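Local structure of VP1 (4PCG) at residues T50-A55 against N141-L146; I133-E138 against I174-A179; Q117-A122 against P201-G206; L59-A64 against K165-A170. The protein forms, through this jelly-roll part, the pentamers of the T=7 virus shell and probably takes part in host-cell attachment. One frame throughout, in Å; residues are numbered along the deposited sequence. Where two conformers were deposited one is given.

Contact 1. Residues T50-A55 against N141-L146. With NA (sodium ion), chain L.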
loop_
_atom_site.group_PDB
_atom_site.type_symbol
_atom_site.label_atom_id
_atom_site.label_comp_id
_atom_site.label_asym_id
_atom_site.label_seq_id
_atom_site.Cartn_x
_atom_site.Cartn_y
_atom_site.Cartn_z
ATOM N N THR B 50 -26.218 8.968 -18.902
ATOM C CA THR B 50 -27.476 9.630 -18.595
ATOM C C THR B 50 -27.657 9.790 -17.093
ATOM O O THR B 50 -26.839 9.315 -16.280
ATOM C CB THR B 50 -28.668 8.795 -19.112
ATOM O OG1 THR B 50 -28.689 7.517 -18.445
ATOM C CG2 THR B 50 -28.584 8.592 -20.624
ATOM N N ASP B 51 -28.774 10.391 -16.723
ATOM C CA ASP B 51 -29.104 10.548 -15.314
ATOM C C ASP B 51 -29.823 9.316 -14.701
ATOM O O ASP B 51 -30.463 9.435 -13.661
ATOM C CB ASP B 51 -29.983 11.777 -15.160
ATOM C CG ASP B 51 -31.284 11.658 -15.919
ATOM O OD1 ASP B 51 -31.574 10.568 -16.464
ATOM O OD2 ASP B 51 -32.004 12.658 -15.990
ATOM N N THR B 52 -29.754 8.165 -15.367
ATOM C CA THR B 52 -30.530 6.983 -14.952
ATOM C C THR B 52 -29.617 5.797 -14.911
ATOM O O THR B 52 -28.841 5.567 -15.847
ATOM C CB THR B 52 -31.702 6.696 -15.932
ATOM O OG1 THR B 52 -32.579 7.791 -15.915
ATOM C CG2 THR B 52 -32.503 5.440 -15.532
ATOM N N LEU B 53 -29.668 5.057 -13.803
ATOM C CA LEU B 53 -28.975 3.794 -13.693
ATOM C C LEU B 53 -29.811 2.743 -14.390
ATOM O O LEU B 53 -30.976 2.532 -14.008
ATOM C CB LEU B 53 -28.808 3.356 -12.224
ATOM C CG LEU B 53 -27.797 4.094 -11.376
ATOM C CD1 LEU B 53 -27.822 3.517 -9.963
ATOM C CD2 LEU B 53 -26.403 3.984 -11.965
ATOM N N ASP B 54 -29.214 2.086 -15.385
ATOM C CA ASP B 54 -29.958 1.288 -16.347
ATOM C C ASP B 54 -29.776 -0.177 -16.042
ATOM O O ASP B 54 -28.692 -0.623 -15.645
ATOM C CB ASP B 54 -29.509 1.588 -17.784
ATOM C CG ASP B 54 -29.643 3.056 -18.148
ATOM O OD1 ASP B 54 -30.776 3.551 -18.121
ATOM O OD2 ASP B 54 -28.616 3.727 -18.463
ATOM N N ALA B 55 -30.844 -0.939 -16.228
ATOM C CA ALA B 55 -30.736 -2.388 -16.115
ATOM C C ALA B 55 -29.874 -2.877 -17.285
ATOM O O ALA B 55 -29.996 -2.360 -18.398
ATOM C CB ALA B 55 -32.108 -3.009 -16.179
ATOM N N ASN B 141 -31.957 8.848 -11.439
ATOM C CA ASN B 141 -33.067 7.918 -11.392
ATOM C C ASN B 141 -32.540 6.494 -11.428
ATOM O O ASN B 141 -31.412 6.239 -11.859
ATOM C CB ASN B 141 -34.010 8.181 -12.578
ATOM C CG ASN B 141 -34.518 9.610 -12.591
ATOM O OD1 ASN B 141 -35.256 10.010 -11.702
ATOM N ND2 ASN B 141 -34.097 10.395 -13.587
ATOM N N VAL B 142 -33.336 5.560 -10.926
ATOM C CA VAL B 142 -33.019 4.139 -11.033
ATOM C C VAL B 142 -34.053 3.533 -11.972
ATOM O O VAL B 142 -35.259 3.685 -11.778
ATOM C CB VAL B 142 -33.065 3.419 -9.653
ATOM C CG1 VAL B 142 -32.750 1.951 -9.805
ATOM C CG2 VAL B 142 -32.073 4.049 -8.698
ATOM N N ALA B 143 -33.587 2.820 -12.982
ATOM C CA ALA B 143 -34.488 2.242 -13.961
ATOM C C ALA B 143 -35.504 1.279 -13.307
ATOM O O ALA B 143 -35.205 0.635 -12.285
ATOM C CB ALA B 143 -33.702 1.542 -15.052
ATOM N N ALA B 144 -36.680 1.182 -13.933
ATOM C CA ALA B 144 -37.835 0.479 -13.338
ATOM C C ALA B 144 -37.566 -1.006 -13.071
ATOM O O ALA B 144 -38.137 -1.589 -12.165
ATOM C CB ALA B 144 -39.055 0.633 -14.214
ATOM N N GLY B 145 -36.698 -1.610 -13.861
ATOM C CA GLY B 145 -36.316 -3.005 -13.670
ATOM C C GLY B 145 -35.436 -3.326 -12.474
ATOM O O GLY B 145 -35.263 -4.486 -12.140
ATOM N N LEU B 146 -34.869 -2.304 -11.838
ATOM C CA LEU B 146 -33.995 -2.467 -10.712
ATOM C C LEU B 146 -34.647 -2.003 -9.410
ATOM O O LEU B 146 -35.486 -1.083 -9.400
ATOM C CB LEU B 146 -32.728 -1.634 -10.956
ATOM C CG LEU B 146 -31.923 -1.993 -12.180
ATOM C CD1 LEU B 146 -30.726 -1.053 -12.311
ATOM C CD2 LEU B 146 -31.480 -3.440 -12.153
HETATM NA NA NA L . -27.310 5.573 -17.768
HETATM O O HOH W 1 -25.722 4.404 -16.529
#
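Thr52 and Leu53 pair with Asn141 and Val142 in a short two-stranded parallel ladder that ties two loops of the VP1 jelly roll together. Three backbone hydrogen bonds make the ladder. Asn141 N donates to Asp51 O (2.7 Å), Leu53 N to Asn141 O (2.9 Å), and Ala143 N to Leu53 O (2.8 Å). Thr52 and Asn141 put their side chains on one side of the ladder, Leu53 and Val142 on the other. On the first side, Thr52 OG1 sits against Asn141 CB at 3.7 Å. The same hydroxyl donates to Asp51 OD1 from above the carboxylate plane. Asp51 and Asn141 lie side by side, with carboxylate and amide planes 90° apart. Beyond the ladder, Ala143 starts a type I turn. The turn brings Leu146 CD2 to 4.1 Å from Ala55 CB. Residues 50-55 also wrap round a sodium ion. Thr50 OG1 and Thr52 O bind it, and Asp54 OD2 reaches it at 2.4 Å. The Asp54 side chain leaves the backbone away from 141-146; CG is anti to the carbonyl carbon (chi1 -57°). A water at 2.3 Å from the sodium and Thr48 complete this loop-built metal site.

Contact 2. Residues I133-E138 against I174-A179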
loop_
_atom_site.group_PDB
_atom_site.type_symbol
_atom_site.label_atom_id
_atom_site.label_comp_id
_atom_site.label_asym_id
_atom_site.label_seq_id
_atom_site.Cartn_x
_atom_site.Cartn_y
_atom_site.Cartn_z
ATOM N N ILE B 133 -29.667 3.838 -1.066
ATOM C CA ILE B 133 -29.535 5.287 -1.071
ATOM C C ILE B 133 -29.255 5.807 -2.477
ATOM O O ILE B 133 -28.388 5.303 -3.171
ATOM C CB ILE B 133 -28.401 5.736 -0.126
ATOM C CG1 ILE B 133 -28.770 5.378 1.323
ATOM C CG2 ILE B 133 -28.185 7.235 -0.193
ATOM C CD1 ILE B 133 -27.613 5.448 2.285
ATOM N N ASN B 134 -30.046 6.784 -2.882
ATOM C CA ASN B 134 -29.808 7.515 -4.132
ATOM C C ASN B 134 -28.813 8.619 -3.831
ATOM O O ASN B 134 -29.096 9.487 -3.021
ATOM C CB ASN B 134 -31.117 8.093 -4.668
ATOM C CG ASN B 134 -30.945 8.732 -6.031
ATOM O OD1 ASN B 134 -29.903 9.315 -6.328
ATOM N ND2 ASN B 134 -31.967 8.625 -6.867
ATOM N N PRO B 135 -27.621 8.562 -4.456
ATOM C CA PRO B 135 -26.562 9.507 -4.123
ATOM C C PRO B 135 -26.810 10.933 -4.606
ATOM O O PRO B 135 -26.139 11.855 -4.141
ATOM C CB PRO B 135 -25.332 8.936 -4.822
ATOM C CG PRO B 135 -25.830 8.003 -5.855
ATOM C CD PRO B 135 -27.190 7.533 -5.418
ATOM N N ASP B 136 -27.742 11.117 -5.543
ATOM C CA ASP B 136 -27.984 12.454 -6.126
ATOM C C ASP B 136 -29.457 12.518 -6.510
ATOM O O ASP B 136 -29.787 12.515 -7.682
ATOM C CB ASP B 136 -27.091 12.652 -7.349
ATOM C CG ASP B 136 -26.929 14.128 -7.755
ATOM O OD1 ASP B 136 -27.468 15.011 -7.063
ATOM O OD2 ASP B 136 -26.235 14.384 -8.760
ATOM N N PRO B 137 -30.350 12.532 -5.519
ATOM C CA PRO B 137 -31.753 12.256 -5.828
ATOM C C PRO B 137 -32.463 13.380 -6.613
ATOM O O PRO B 137 -33.512 13.141 -7.183
ATOM C CB PRO B 137 -32.381 12.062 -4.446
ATOM C CG PRO B 137 -31.531 12.880 -3.549
ATOM C CD PRO B 137 -30.137 12.706 -4.078
ATOM N N GLU B 138 -31.882 14.566 -6.673
ATOM C CA GLU B 138 -32.462 15.634 -7.494
ATOM C C GLU B 138 -32.267 15.358 -8.987
ATOM O O GLU B 138 -33.044 15.839 -9.807
ATOM C CB GLU B 138 -31.867 16.994 -7.121
ATOM C CG GLU B 138 -32.149 17.401 -5.682
ATOM C CD GLU B 138 -32.224 18.904 -5.493
ATOM O OE1 GLU B 138 -31.364 19.626 -6.044
ATOM O OE2 GLU B 138 -33.148 19.365 -4.793
ATOM N N ILE B 174 -25.397 -2.545 -7.115
ATOM C CA ILE B 174 -24.405 -2.115 -6.137
ATOM C C ILE B 174 -24.207 -0.602 -6.094
ATOM O O ILE B 174 -23.666 -0.079 -5.115
ATOM C CB ILE B 174 -23.050 -2.836 -6.299
ATOM C CG1 ILE B 174 -22.370 -2.416 -7.617
ATOM C CG2 ILE B 174 -23.229 -4.340 -6.201
ATOM C CD1 ILE B 174 -20.989 -3.050 -7.823
ATOM N N GLU B 175 -24.644 0.131 -7.118
ATOM C CA GLU B 175 -24.510 1.559 -7.076
ATOM C C GLU B 175 -25.568 2.222 -6.186
ATOM O O GLU B 175 -25.578 3.439 -6.066
ATOM C CB GLU B 175 -24.549 2.128 -8.498
ATOM C CG GLU B 175 -23.265 1.868 -9.259
ATOM C CD GLU B 175 -23.454 2.031 -10.763
ATOM O OE1 GLU B 175 -23.453 3.192 -11.240
ATOM O OE2 GLU B 175 -23.618 1.001 -11.465
ATOM N N ILE B 176 -26.438 1.410 -5.565
ATOM C CA ILE B 176 -27.527 1.870 -4.707
ATOM C C ILE B 176 -27.501 1.224 -3.311
ATOM O O ILE B 176 -27.744 1.921 -2.318
ATOM C CB ILE B 176 -28.892 1.574 -5.385
ATOM C CG1 ILE B 176 -29.060 2.425 -6.675
ATOM C CG2 ILE B 176 -30.051 1.825 -4.446
ATOM C CD1 ILE B 176 -29.190 3.916 -6.412
ATOM N N TRP B 177 -27.231 -0.085 -3.255
ATOM C CA TRP B 177 -27.461 -0.890 -2.053
ATOM C C TRP B 177 -26.178 -1.274 -1.335
ATOM O O TRP B 177 -25.345 -2.003 -1.885
ATOM C CB TRP B 177 -28.258 -2.162 -2.393
ATOM C CG TRP B 177 -29.630 -1.859 -2.975
ATOM C CD1 TRP B 177 -29.947 -1.764 -4.303
ATOM C CD2 TRP B 177 -30.844 -1.553 -2.255
ATOM N NE1 TRP B 177 -31.279 -1.442 -4.451
ATOM C CE2 TRP B 177 -31.845 -1.305 -3.209
ATOM C CE3 TRP B 177 -31.186 -1.496 -0.895
ATOM C CZ2 TRP B 177 -33.158 -0.973 -2.854
ATOM C CZ3 TRP B 177 -32.487 -1.169 -0.554
ATOM C CH2 TRP B 177 -33.451 -0.913 -1.519
ATOM N N SER B 178 -26.064 -0.829 -0.085
ATOM C CA SER B 178 -24.912 -1.095 0.794
ATOM C C SER B 178 -25.327 -2.055 1.924
ATOM O O SER B 178 -26.443 -1.949 2.435
ATOM C CB SER B 178 -24.425 0.224 1.402
ATOM O OG SER B 178 -23.216 0.092 2.153
ATOM N N ALA B 179 -24.416 -2.945 2.330
ATOM C CA ALA B 179 -24.639 -3.802 3.521
ATOM C C ALA B 179 -25.002 -2.950 4.726
ATOM O O ALA B 179 -24.464 -1.883 4.931
ATOM C CB ALA B 179 -23.403 -4.634 3.821
HETATM O O HOH W 2 -25.698 4.937 -3.839
#
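Ile133 meets Ile176 through the backbone. Its N donates to Ile176 O at 3.0 Å, with a nearly straight N-H...O angle of 169°. Ile133 O turns to a water, which donates to it (2.8 Å) and to Glu175 O (2.7 Å). The water therefore bridges two backbone carbonyls that cannot bond each other. Ile176 also lays its side chain against this residue. The turn about chi2 (-67°) carries Ile176 CD1 to 3.6 Å from Ile133 O, while CG2 packs over a face of the Trp177 indole, toward the rim. Here the three-stranded sheet of 163-166, 129-132 and 177-179 gives way to loop: strand 129-132 ends just before Ile133. Asn134 then makes an Asx turn, its OD1 accepting from Asp136 N at 2.9 Å. The amide's ND2 bonds to Met140 O. Pro135 follows, with its ring carbon CD 4.3 Å from Ile176 CD1. Its ring also packs on Gln97 of a second subunit, and Ile133 packs on Phe261 of that subunit. Asp136 closes the turn and forms a salt bridge through OD1 with Arg139 NH2.

Contact 3. Residues Q117-A122 against P201-G206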
loop_
_atom_site.group_PDB
_atom_site.type_symbol
_atom_site.label_atom_id
_atom_site.label_comp_id
_atom_site.label_asym_id
_atom_site.label_seq_id
_atom_site.Cartn_x
_atom_site.Cartn_y
_atom_site.Cartn_z
ATOM N N GLN B 117 -14.134 0.490 -8.317
ATOM C CA GLN B 117 -14.193 -0.937 -8.034
ATOM C C GLN B 117 -14.997 -1.226 -6.780
ATOM O O GLN B 117 -15.153 -0.372 -5.923
ATOM C CB GLN B 117 -12.783 -1.488 -7.813
ATOM C CG GLN B 117 -11.813 -1.277 -8.976
ATOM C CD GLN B 117 -10.387 -1.066 -8.547
ATOM O OE1 GLN B 117 -9.888 -1.737 -7.647
ATOM N NE2 GLN B 117 -9.705 -0.168 -9.210
ATOM N N MET B 118 -15.474 -2.450 -6.692
ATOM C CA MET B 118 -16.058 -2.966 -5.453
ATOM C C MET B 118 -15.794 -4.446 -5.366
ATOM O O MET B 118 -16.069 -5.169 -6.312
ATOM C CB MET B 118 -17.558 -2.709 -5.388
ATOM C CG MET B 118 -18.213 -3.316 -4.158
ATOM S SD MET B 118 -19.910 -2.766 -3.983
ATOM C CE MET B 118 -20.526 -3.897 -2.732
ATOM N N TYR B 119 -15.294 -4.896 -4.213
ATOM C CA TYR B 119 -15.039 -6.313 -3.961
ATOM C C TYR B 119 -15.852 -6.645 -2.698
ATOM O O TYR B 119 -15.683 -5.984 -1.699
ATOM C CB TYR B 119 -13.559 -6.549 -3.665
ATOM C CG TYR B 119 -12.625 -5.965 -4.719
ATOM C CD1 TYR B 119 -12.251 -6.724 -5.803
ATOM C CD2 TYR B 119 -12.155 -4.668 -4.638
ATOM C CE1 TYR B 119 -11.420 -6.212 -6.783
ATOM C CE2 TYR B 119 -11.314 -4.149 -5.621
ATOM C CZ TYR B 119 -10.954 -4.928 -6.693
ATOM O OH TYR B 119 -10.121 -4.442 -7.703
ATOM N N PHE B 120 -16.727 -7.630 -2.762
ATOM C CA PHE B 120 -17.656 -7.876 -1.666
ATOM C C PHE B 120 -18.045 -9.334 -1.603
ATOM O O PHE B 120 -18.401 -9.933 -2.618
ATOM C CB PHE B 120 -18.922 -6.991 -1.837
ATOM C CG PHE B 120 -19.962 -7.206 -0.766
ATOM C CD1 PHE B 120 -20.914 -8.204 -0.889
ATOM C CD2 PHE B 120 -19.928 -6.460 0.395
ATOM C CE1 PHE B 120 -21.823 -8.452 0.163
ATOM C CE2 PHE B 120 -20.834 -6.666 1.405
ATOM C CZ PHE B 120 -21.790 -7.666 1.287
ATOM N N TRP B 121 -18.051 -9.880 -0.389
ATOM C CA TRP B 121 -18.634 -11.174 -0.147
ATOM C C TRP B 121 -19.369 -11.171 1.190
ATOM O O TRP B 121 -19.036 -10.416 2.109
ATOM C CB TRP B 121 -17.582 -12.289 -0.214
ATOM C CG TRP B 121 -16.505 -12.220 0.846
ATOM C CD1 TRP B 121 -15.232 -11.678 0.706
ATOM C CD2 TRP B 121 -16.585 -12.702 2.208
ATOM N NE1 TRP B 121 -14.533 -11.814 1.903
ATOM C CE2 TRP B 121 -15.346 -12.420 2.832
ATOM C CE3 TRP B 121 -17.596 -13.332 2.962
ATOM C CZ2 TRP B 121 -15.089 -12.746 4.174
ATOM C CZ3 TRP B 121 -17.339 -13.652 4.302
ATOM C CH2 TRP B 121 -16.096 -13.356 4.890
ATOM N N ALA B 122 -20.391 -12.005 1.257
ATOM C CA ALA B 122 -21.118 -12.250 2.480
ATOM C C ALA B 122 -21.536 -13.713 2.558
ATOM O O ALA B 122 -21.868 -14.348 1.547
ATOM C CB ALA B 122 -22.356 -11.373 2.556
ATOM N N PRO B 201 -7.332 -1.915 -10.908
ATOM C CA PRO B 201 -7.679 -2.934 -9.928
ATOM C C PRO B 201 -6.497 -3.834 -9.570
ATOM O O PRO B 201 -5.546 -3.958 -10.331
ATOM C CB PRO B 201 -8.765 -3.749 -10.624
ATOM C CG PRO B 201 -8.405 -3.605 -12.079
ATOM C CD PRO B 201 -7.884 -2.216 -12.236
ATOM N N VAL B 202 -6.569 -4.429 -8.376
ATOM C CA VAL B 202 -5.578 -5.397 -7.916
ATOM C C VAL B 202 -6.394 -6.571 -7.408
ATOM O O VAL B 202 -7.256 -6.400 -6.533
ATOM C CB VAL B 202 -4.668 -4.860 -6.801
ATOM C CG1 VAL B 202 -3.663 -5.951 -6.353
ATOM C CG2 VAL B 202 -3.935 -3.642 -7.271
ATOM N N VAL B 203 -6.211 -7.732 -8.027
ATOM C CA VAL B 203 -6.915 -8.965 -7.644
ATOM C C VAL B 203 -5.880 -9.996 -7.195
ATOM O O VAL B 203 -5.064 -10.422 -8.005
ATOM C CB VAL B 203 -7.726 -9.516 -8.834
ATOM C CG1 VAL B 203 -8.330 -10.890 -8.529
ATOM C CG2 VAL B 203 -8.840 -8.548 -9.235
ATOM N N SER B 204 -5.890 -10.389 -5.917
ATOM C CA SER B 204 -5.014 -11.430 -5.445
ATOM C C SER B 204 -5.856 -12.688 -5.242
ATOM O O SER B 204 -7.019 -12.586 -4.842
ATOM C CB SER B 204 -4.353 -10.999 -4.131
ATOM O OG SER B 204 -3.481 -9.899 -4.338
ATOM N N PHE B 205 -5.280 -13.858 -5.522
ATOM C CA PHE B 205 -6.020 -15.103 -5.413
ATOM C C PHE B 205 -5.052 -16.261 -5.166
ATOM O O PHE B 205 -3.846 -16.139 -5.374
ATOM C CB PHE B 205 -6.890 -15.334 -6.667
ATOM C CG PHE B 205 -6.109 -15.385 -7.948
ATOM C CD1 PHE B 205 -5.706 -14.224 -8.570
ATOM C CD2 PHE B 205 -5.764 -16.599 -8.528
ATOM C CE1 PHE B 205 -4.978 -14.262 -9.747
ATOM C CE2 PHE B 205 -5.013 -16.640 -9.703
ATOM C CZ PHE B 205 -4.637 -15.461 -10.318
ATOM N N GLY B 206 -5.573 -17.369 -4.648
ATOM C CA GLY B 206 -4.756 -18.525 -4.346
ATOM C C GLY B 206 -5.685 -19.575 -3.774
ATOM O O GLY B 206 -6.906 -19.373 -3.747
HETATM O O HOH W 3 -7.744 -2.392 -6.113
#
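Tyr119 sets its hydroxyl against the Pro201 ring, with OH 3.3 Å from Pro201 CB. The two side chains cross at about a right angle. Strand 117-122 belongs to the main antiparallel sheet of the jelly roll, between strands 187-194 and 227-239. The axes of 117-122 and 202-206 differ by 28° in direction, and 202-206 pairs antiparallel with a strand of a neighbouring subunit. The contact thus joins layers rather than adjacent strands of a sheet, and side chains span the gap. Gln117 and Tyr119, two residues apart, both point across it. The Gln117 side chain also crosses Pro201 at about a right angle. Its bend at chi2 (147°) sets CD beside the proline, with OE1 3.4 Å from Pro201 CA. Gln117 NE2 is 3.4 Å from Pro201 N, a contact without a hydrogen bond; NE2 donates to Gly115 O. Further along, Tyr119 CE1 approaches Val203 CG2 at 4.3 Å, obliquely to the ring. The Gln117 oxygen takes two donors, which should fix the turn of the amide. Tyr119 OH donates to Gln117 OE1 at 2.7 Å, 41° out of the carbonyl plane. A water also donates to Gln117 OE1 at 2.7 Å and weakly accepts from Val202 N.

Contact 4. Residues L59-A64 against K165-A170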
loop_
_atom_site.group_PDB
_atom_site.type_symbol
_atom_site.label_atom_id
_atom_site.label_comp_id
_atom_site.label_asym_id
_atom_site.label_seq_id
_atom_site.Cartn_x
_atom_site.Cartn_y
_atom_site.Cartn_z
ATOM N N LEU B 59 -23.971 -3.344 -12.439
ATOM C CA LEU B 59 -23.714 -4.597 -11.763
ATOM C C LEU B 59 -24.645 -4.723 -10.534
ATOM O O LEU B 59 -24.840 -3.756 -9.770
ATOM C CB LEU B 59 -22.259 -4.689 -11.330
ATOM C CG LEU B 59 -21.799 -6.071 -10.792
ATOM C CD1 LEU B 59 -21.943 -7.180 -11.810
ATOM C CD2 LEU B 59 -20.349 -6.030 -10.327
ATOM N N CYS B 60 -25.260 -5.899 -10.384
ATOM C CA CYS B 60 -26.098 -6.178 -9.225
ATOM C C CYS B 60 -25.429 -7.226 -8.354
ATOM O O CYS B 60 -24.554 -7.964 -8.805
ATOM C CB CYS B 60 -27.480 -6.662 -9.661
ATOM S SG CYS B 60 -28.422 -5.388 -10.559
ATOM N N TYR B 61 -25.841 -7.312 -7.117
ATOM C CA TYR B 61 -25.361 -8.417 -6.278
ATOM C C TYR B 61 -25.772 -9.747 -6.905
ATOM O O TYR B 61 -26.857 -9.877 -7.521
ATOM C CB TYR B 61 -25.953 -8.333 -4.877
ATOM C CG TYR B 61 -25.423 -7.242 -3.992
ATOM C CD1 TYR B 61 -24.223 -7.408 -3.299
ATOM C CD2 TYR B 61 -26.120 -6.078 -3.804
ATOM C CE1 TYR B 61 -23.746 -6.438 -2.461
ATOM C CE2 TYR B 61 -25.657 -5.092 -2.958
ATOM C CZ TYR B 61 -24.448 -5.273 -2.296
ATOM O OH TYR B 61 -24.014 -4.280 -1.456
ATOM N N THR B 62 -24.907 -10.733 -6.741
ATOM C CA THR B 62 -25.260 -12.114 -7.032
ATOM C C THR B 62 -25.578 -12.829 -5.743
ATOM O O THR B 62 -24.902 -12.620 -4.759
ATOM C CB THR B 62 -24.112 -12.845 -7.718
ATOM O OG1 THR B 62 -23.779 -12.148 -8.922
ATOM C CG2 THR B 62 -24.498 -14.326 -8.041
ATOM N N LEU B 63 -26.638 -13.631 -5.755
ATOM C CA LEU B 63 -27.032 -14.395 -4.567
ATOM C C LEU B 63 -27.123 -15.898 -4.879
ATOM O O LEU B 63 -27.534 -16.313 -5.975
ATOM C CB LEU B 63 -28.335 -13.862 -3.992
ATOM C CG LEU B 63 -29.691 -14.140 -4.613
ATOM C CD1 LEU B 63 -30.290 -15.457 -4.120
ATOM C CD2 LEU B 63 -30.654 -13.023 -4.250
ATOM N N ALA B 64 -26.756 -16.718 -3.903
ATOM C CA ALA B 64 -26.968 -18.150 -3.996
ATOM C C ALA B 64 -27.494 -18.580 -2.652
ATOM O O ALA B 64 -26.963 -18.166 -1.625
ATOM C CB ALA B 64 -25.663 -18.875 -4.342
ATOM N N LYS B 165 -33.980 -3.174 3.055
ATOM C CA LYS B 165 -34.528 -4.498 2.772
ATOM C C LYS B 165 -33.425 -5.530 2.661
ATOM O O LYS B 165 -32.308 -5.227 2.985
ATOM C CB LYS B 165 -35.456 -4.489 1.578
ATOM C CG LYS B 165 -34.897 -3.878 0.349
ATOM C CD LYS B 165 -35.951 -3.787 -0.781
ATOM C CE LYS B 165 -37.285 -3.171 -0.443
ATOM N NZ LYS B 165 -38.154 -3.058 -1.665
ATOM N N GLN B 166 -33.768 -6.739 2.227
ATOM C CA GLN B 166 -32.814 -7.815 2.038
ATOM C C GLN B 166 -32.621 -8.154 0.558
ATOM O O GLN B 166 -33.553 -8.011 -0.278
ATOM C CB GLN B 166 -33.326 -9.048 2.792
ATOM C CG GLN B 166 -33.334 -8.853 4.304
ATOM C CD GLN B 166 -33.999 -9.984 5.066
ATOM O OE1 GLN B 166 -35.193 -10.190 4.940
ATOM N NE2 GLN B 166 -33.204 -10.757 5.816
ATOM N N VAL B 167 -31.416 -8.603 0.243
ATOM C CA VAL B 167 -31.077 -9.054 -1.093
ATOM C C VAL B 167 -31.621 -10.468 -1.342
ATOM O O VAL B 167 -31.026 -11.468 -0.964
ATOM C CB VAL B 167 -29.578 -8.930 -1.368
ATOM C CG1 VAL B 167 -29.268 -9.386 -2.787
ATOM C CG2 VAL B 167 -29.131 -7.494 -1.173
ATOM N N THR B 168 -32.798 -10.527 -1.959
ATOM C CA THR B 168 -33.493 -11.764 -2.191
ATOM C C THR B 168 -33.766 -11.995 -3.670
ATOM O O THR B 168 -34.475 -12.921 -4.027
ATOM C CB THR B 168 -34.820 -11.753 -1.443
ATOM O OG1 THR B 168 -35.615 -10.658 -1.903
ATOM C CG2 THR B 168 -34.589 -11.584 0.061
ATOM N N ALA B 169 -33.225 -11.139 -4.528
ATOM C CA ALA B 169 -33.475 -11.254 -5.969
ATOM C C ALA B 169 -32.252 -10.735 -6.715
ATOM O O ALA B 169 -31.305 -10.293 -6.097
ATOM C CB ALA B 169 -34.725 -10.474 -6.351
ATOM N N ALA B 170 -32.317 -10.807 -8.039
ATOM C CA ALA B 170 -31.183 -10.575 -8.926
ATOM C C ALA B 170 -31.006 -9.101 -9.290
ATOM O O ALA B 170 -30.042 -8.755 -9.967
ATOM C CB ALA B 170 -31.365 -11.385 -10.219
HETATM O O HOH W 4 -29.156 -8.478 -6.702
#
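Leu63 lays one methyl on the backbone of the facing loop. Its CD2 is 3.2 Å from Ala169 N and 3.3 Å from Thr168 C, a tight fit against the peptide between these two residues. The contact joins the region of the jelly-roll strand 62-67 to the loop after strand 163-166. The touching parts of the two chains run 108° apart. They are not paired as strands; side chains packed on side chains and backbone, with a water, carry the contact. Tyr61 and Leu63 both point toward the loop, while Thr62 between them points away and bonds through OG1 to Leu28 O. Leu63 CG lies between its backbone N and carbonyl carbon (chi1 76°), an uncommon position for a leucine. Val167 faces both residues. Its CG1 stands anti to its backbone N (chi1 -179°) and touches both Tyr61 CB (4.1 Å) and Leu63 CD2 (4.2 Å). The other methyl, CG2, approaches the Tyr61 ring obliquely. Val167 also packs on Val130 of the neighbouring strand. Farther along, at Ala170, the touch is by backbone oxygen. Ala170 O lies 3.3 Å from Cys60 CB, with Cys60 SG a little farther away. Asn30 ND2 donates to this Ala170 oxygen and also to Tyr61 O, a second link between the two chains. A water also links the chains, donating to Tyr61 O at 2.8 Å and to Ala169 O at 2.9 Å.

In the fold
Contacts 1, 2 and 4 touch one another; contact 4 ties the main sheet to the three-stranded one. Contact 3 joins a strand of the main sheet to strand 202-206. Contacts 1 and 2 have centres 11 Å apart and share apolar packing: Leu53 CD1 is 3.7 Å from Ile176 CG1. Glu175 of contact 2 packs on Leu53 of contact 1, its side chain about 8 Å from the sodium and bonded to Tyr47 and Ser58. Contact 2 joins contact 4 by a probable hydrogen bond of 2.7 Å between Tyr61 OH and Trp177 O. Tyr61 also leads to contact 3, making an edge-to-face pair with Phe120. The sodium site belongs to contact 1; contact 3 is centred 26 Å from contact 1.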